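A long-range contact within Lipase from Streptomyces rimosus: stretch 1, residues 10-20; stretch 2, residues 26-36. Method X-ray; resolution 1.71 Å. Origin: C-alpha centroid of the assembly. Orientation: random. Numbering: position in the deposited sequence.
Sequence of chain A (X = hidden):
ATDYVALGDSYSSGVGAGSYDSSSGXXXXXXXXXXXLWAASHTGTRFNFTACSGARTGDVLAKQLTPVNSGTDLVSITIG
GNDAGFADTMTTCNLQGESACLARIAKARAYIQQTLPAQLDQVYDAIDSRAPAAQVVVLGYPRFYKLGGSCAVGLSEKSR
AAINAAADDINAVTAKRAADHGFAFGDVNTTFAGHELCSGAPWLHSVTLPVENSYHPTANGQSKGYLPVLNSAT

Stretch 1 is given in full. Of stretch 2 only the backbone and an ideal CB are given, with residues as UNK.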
# COMPACT_ATOMS: atom_id res chain seq x y z
N SER A 10 0.28 -5.20 -2.77
CA SER A 10 -1.09 -5.45 -3.14
C SER A 10 -1.94 -4.19 -3.03
O SER A 10 -3.01 -4.11 -3.62
CB SER A 10 -1.66 -6.55 -2.27
OG SER A 10 -1.32 -6.29 -0.92
N TYR A 11 -1.48 -3.22 -2.24
CA TYR A 11 -2.26 -1.98 -2.12
C TYR A 11 -2.11 -1.16 -3.38
O TYR A 11 -2.92 -0.26 -3.65
CB TYR A 11 -1.84 -1.17 -0.89
CG TYR A 11 -2.34 -1.84 0.36
CD1 TYR A 11 -1.74 -2.99 0.83
CD2 TYR A 11 -3.45 -1.35 1.04
CE1 TYR A 11 -2.21 -3.64 1.94
CE2 TYR A 11 -3.93 -2.01 2.17
CZ TYR A 11 -3.30 -3.15 2.60
OH TYR A 11 -3.73 -3.82 3.72
N SER A 12 -1.06 -1.45 -4.14
CA SER A 12 -0.85 -0.75 -5.40
C SER A 12 -1.37 -1.59 -6.54
O SER A 12 -1.90 -1.05 -7.50
CB SER A 12 0.62 -0.42 -5.63
OG SER A 12 1.04 0.58 -4.72
N SER A 13 -1.19 -2.90 -6.46
CA SER A 13 -1.68 -3.77 -7.53
C SER A 13 -3.20 -3.74 -7.52
O SER A 13 -3.83 -3.83 -8.57
CB SER A 13 -1.18 -5.21 -7.38
OG SER A 13 -1.94 -5.93 -6.42
N GLY A 14 -3.78 -3.61 -6.33
CA GLY A 14 -5.22 -3.48 -6.22
C GLY A 14 -5.95 -4.76 -5.86
O GLY A 14 -7.09 -4.96 -6.26
N VAL A 15 -5.28 -5.64 -5.14
CA VAL A 15 -5.95 -6.80 -4.55
C VAL A 15 -7.16 -6.27 -3.79
O VAL A 15 -7.02 -5.35 -2.99
CB VAL A 15 -5.01 -7.58 -3.63
CG1 VAL A 15 -5.76 -8.68 -2.86
CG2 VAL A 15 -3.88 -8.16 -4.45
N GLY A 16 -8.33 -6.82 -4.07
CA GLY A 16 -9.55 -6.35 -3.43
C GLY A 16 -10.41 -5.41 -4.26
O GLY A 16 -11.58 -5.19 -3.92
N ALA A 17 -9.85 -4.87 -5.34
CA ALA A 17 -10.60 -3.94 -6.17
C ALA A 17 -11.17 -4.62 -7.41
O ALA A 17 -11.96 -4.02 -8.13
CB ALA A 17 -9.72 -2.78 -6.59
N GLY A 18 -10.77 -5.86 -7.64
CA GLY A 18 -11.34 -6.67 -8.71
C GLY A 18 -10.82 -6.37 -10.10
O GLY A 18 -9.80 -5.69 -10.25
N SER A 19 -11.51 -6.88 -11.11
CA SER A 19 -11.17 -6.59 -12.51
C SER A 19 -9.66 -6.73 -12.78
O SER A 19 -9.03 -5.79 -13.26
CB SER A 19 -11.65 -5.19 -12.87
OG SER A 19 -13.07 -5.11 -12.75
N TYR A 20 -9.10 -7.89 -12.46
CA TYR A 20 -7.66 -8.08 -12.60
C TYR A 20 -7.23 -8.37 -14.03
O TYR A 20 -7.95 -9.00 -14.80
CB TYR A 20 -7.17 -9.21 -11.69
CG TYR A 20 -7.64 -9.00 -10.28
CD1 TYR A 20 -7.09 -8.00 -9.49
CD2 TYR A 20 -8.66 -9.77 -9.75
CE1 TYR A 20 -7.54 -7.77 -8.20
CE2 TYR A 20 -9.12 -9.56 -8.45
CZ TYR A 20 -8.56 -8.56 -7.69
OH TYR A 20 -9.02 -8.35 -6.41
N UNK A 26 -0.29 -13.99 -10.40
CA UNK A 26 -0.57 -13.87 -8.98
C UNK A 26 -0.35 -12.44 -8.48
O UNK A 26 -0.65 -12.14 -7.32
CB UNK A 26 0.31 -14.84 -8.19
N UNK A 27 0.16 -11.56 -9.33
CA UNK A 27 0.37 -10.17 -8.94
C UNK A 27 -0.95 -9.48 -8.65
O UNK A 27 -1.00 -8.54 -7.87
CB UNK A 27 1.13 -9.41 -10.03
N UNK A 28 -2.03 -9.96 -9.28
CA UNK A 28 -3.36 -9.44 -9.06
C UNK A 28 -3.40 -7.93 -9.30
O UNK A 28 -3.79 -7.16 -8.44
CB UNK A 28 -3.83 -9.77 -7.64
N UNK A 29 -2.95 -7.52 -10.48
CA UNK A 29 -3.04 -6.11 -10.85
C UNK A 29 -4.41 -5.77 -11.39
O UNK A 29 -4.79 -6.15 -12.50
CB UNK A 29 -1.97 -5.76 -11.89
N UNK A 30 -5.15 -5.03 -10.57
CA UNK A 30 -6.51 -4.65 -10.86
C UNK A 30 -6.60 -3.46 -11.80
O UNK A 30 -5.84 -2.51 -11.66
CB UNK A 30 -7.25 -4.34 -9.56
N UNK A 31 -7.54 -3.49 -12.74
CA UNK A 31 -7.78 -2.32 -13.58
C UNK A 31 -8.48 -1.22 -12.79
O UNK A 31 -8.60 -0.08 -13.27
CB UNK A 31 -8.61 -2.70 -14.80
N UNK A 32 -8.94 -1.56 -11.59
CA UNK A 32 -9.55 -0.56 -10.72
C UNK A 32 -8.61 -0.14 -9.60
O UNK A 32 -9.00 0.57 -8.67
CB UNK A 32 -10.85 -1.10 -10.13
N UNK A 33 -7.36 -0.58 -9.69
CA UNK A 33 -6.31 -0.11 -8.78
C UNK A 33 -5.99 1.35 -9.04
O UNK A 33 -6.22 1.85 -10.15
CB UNK A 33 -5.05 -0.96 -8.93
N UNK A 34 -5.41 2.06 -8.07
CA UNK A 34 -5.20 3.48 -8.34
C UNK A 34 -4.21 3.69 -9.51
O UNK A 34 -4.41 4.60 -10.30
CB UNK A 34 -4.69 4.18 -7.08
N UNK A 35 -3.18 2.82 -9.67
CA UNK A 35 -2.35 3.12 -10.84
C UNK A 35 -3.06 2.91 -12.16
O UNK A 35 -2.89 3.71 -13.07
CB UNK A 35 -1.09 2.26 -10.81
N UNK A 36 -3.86 1.86 -12.26
CA UNK A 36 -4.59 1.61 -13.50
C UNK A 36 -5.60 2.72 -13.76
O UNK A 36 -5.78 3.17 -14.89
CB UNK A 36 -5.30 0.25 -13.44

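Position 26 lies beyond the reach of stretch 1, so nothing here restricts the side chain; it is Ser-26. At position 27 the ideal CB stays 5.5 Å from CB of Ser-13, and the visible backbone offers more than the side chain does, because its carbonyl faces the hydroxyl of Ser-13. Many residues would serve; the deposited one is Cys-27, whose side chain is bonded covalently to a group elsewhere in the structure.

Position 28 has phi/psi of 55/55, a left-handed conformation that glycine, asparagine or aspartate adopts most readily. Its CB, however, lies 3.6 Å from CG2 of Val-15 and 4.1 Å from CD1 of Tyr-20, so a long aliphatic chain could gain contacts along the tyrosine ring. Lys-28 does so: its CD sits 3.6 Å from the centroid of the Tyr-20 ring, almost on the ring normal, a CH-pi contact over the face. The carbonyl of this residue lies 3.0 Å, O to OG, from Ser-13, and that of Cys-27 is 3.1 Å from the same OG; the one hydroxyl proton may go to either.

At position 29 CA-to-CB points away from stretch 1, leaving the choice wide. Arg-29 extends from here, though its CG still packs 3.9 Å from CB of Ser-13.

Position 30 is closely hemmed in. Its backbone N donates to Ser-13 O at 2.7 Å, and its backbone bridges with Tyr-20. The ideal CB is only 3.0 Å from Gly-18 O and 3.4 Å from Gly-14 O, so a bulky group would be crowded, while a small donor could satisfy an acceptor. Ser-30 fits: its OG donates to Gly-18 O at 2.5 Å and accepts from the backbone N of position 32 at 2.8 Å, bracing the type I turn that runs from 30 to 33.

Position 31 places its CB 3.5 Å from Ser-19 O, an acceptor already reached by the backbone N at 2.8 Å. Serine, threonine or asparagine would suit. Thr-31 adds a second bond, OG1 to the same Ser-19 O, at 3.1 Å.

Position 32 points toward Ala-17 and Ser-19, with carbonyls nearby and room for a long chain. Lysine, arginine or glutamine are plausible. Lys-32 brings its CD to 3.6 Å from Ala-17 O and its CE to 3.3 Å from Ser-19 OG.

Position 33 directly precedes a helix, and its CB is tight against Ser-13 O at 3.1 Å and close to Gly-14 CA, which leaves space for a small N-cap: serine, threonine, aspartate or asparagine. Ser-33 OG accepts from the backbone N of position 36 at 3.3 Å, the capping bond, and the same OG donates to Ser-30 O at 2.7 Å.

At position 34 the CB touches nothing of stretch 1, but a long polar side chain could reach Ser-12. Tyr-34 does, its OH hydrogen-bonded to Ser-12 OG at 2.7 Å, while the ring edge meets Tyr-11 O.

Position 35 points toward stretch 1, its ideal CB 4.8 Å from Ser-12 O. In a helix's first turn a backbone N-H has no helical carbonyl to bond, so proline is acceptable, as are alanine and other small residues. Pro-35 sets its CD 3.2 Å from Ser-12 O. At position 36 CA-to-CB points toward stretch 1, but nothing of it lies within 5.5 Å of the ideal CB, so many helix-compatible residues would do; it is Ala-36, which makes no contact.

Stretch 2, residues 26-36: SCKRSTKSYPA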
# COMPACT_ATOMS: atom_id res chain seq x y z
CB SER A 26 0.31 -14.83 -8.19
OG SER A 26 1.67 -14.45 -8.28
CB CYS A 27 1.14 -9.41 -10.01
SG CYS A 27 2.89 -9.80 -10.03
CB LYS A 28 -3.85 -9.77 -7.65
CG LYS A 28 -4.37 -11.19 -7.48
CD LYS A 28 -5.72 -11.37 -8.15
CE LYS A 28 -6.30 -12.74 -7.84
NZ LYS A 28 -7.50 -13.02 -8.67
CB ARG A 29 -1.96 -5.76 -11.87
CG ARG A 29 -0.58 -5.68 -11.21
CD ARG A 29 0.48 -5.16 -12.17
NE ARG A 29 0.91 -6.14 -13.16
CZ ARG A 29 1.94 -6.98 -13.03
NH1 ARG A 29 2.66 -6.99 -11.92
NH2 ARG A 29 2.24 -7.82 -14.02
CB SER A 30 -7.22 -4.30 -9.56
OG SER A 30 -8.42 -3.61 -9.82
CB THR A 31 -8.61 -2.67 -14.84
OG1 THR A 31 -9.93 -3.04 -14.45
CG2 THR A 31 -7.98 -3.81 -15.58
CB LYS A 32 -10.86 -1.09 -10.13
CG LYS A 32 -11.90 -1.38 -11.20
CD LYS A 32 -13.25 -1.73 -10.60
CE LYS A 32 -14.21 -2.20 -11.68
NZ LYS A 32 -14.58 -1.10 -12.61
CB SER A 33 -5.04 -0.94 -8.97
OG SER A 33 -4.52 -0.68 -10.26
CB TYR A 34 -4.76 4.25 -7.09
CG TYR A 34 -3.37 3.95 -6.61
CD1 TYR A 34 -2.27 4.63 -7.13
CD2 TYR A 34 -3.15 3.00 -5.62
CE1 TYR A 34 -1.00 4.35 -6.70
CE2 TYR A 34 -1.88 2.71 -5.18
CZ TYR A 34 -0.81 3.39 -5.73
OH TYR A 34 0.47 3.13 -5.32
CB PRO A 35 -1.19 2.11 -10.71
CG PRO A 35 -1.11 1.85 -9.25
CD PRO A 35 -2.55 1.76 -8.85
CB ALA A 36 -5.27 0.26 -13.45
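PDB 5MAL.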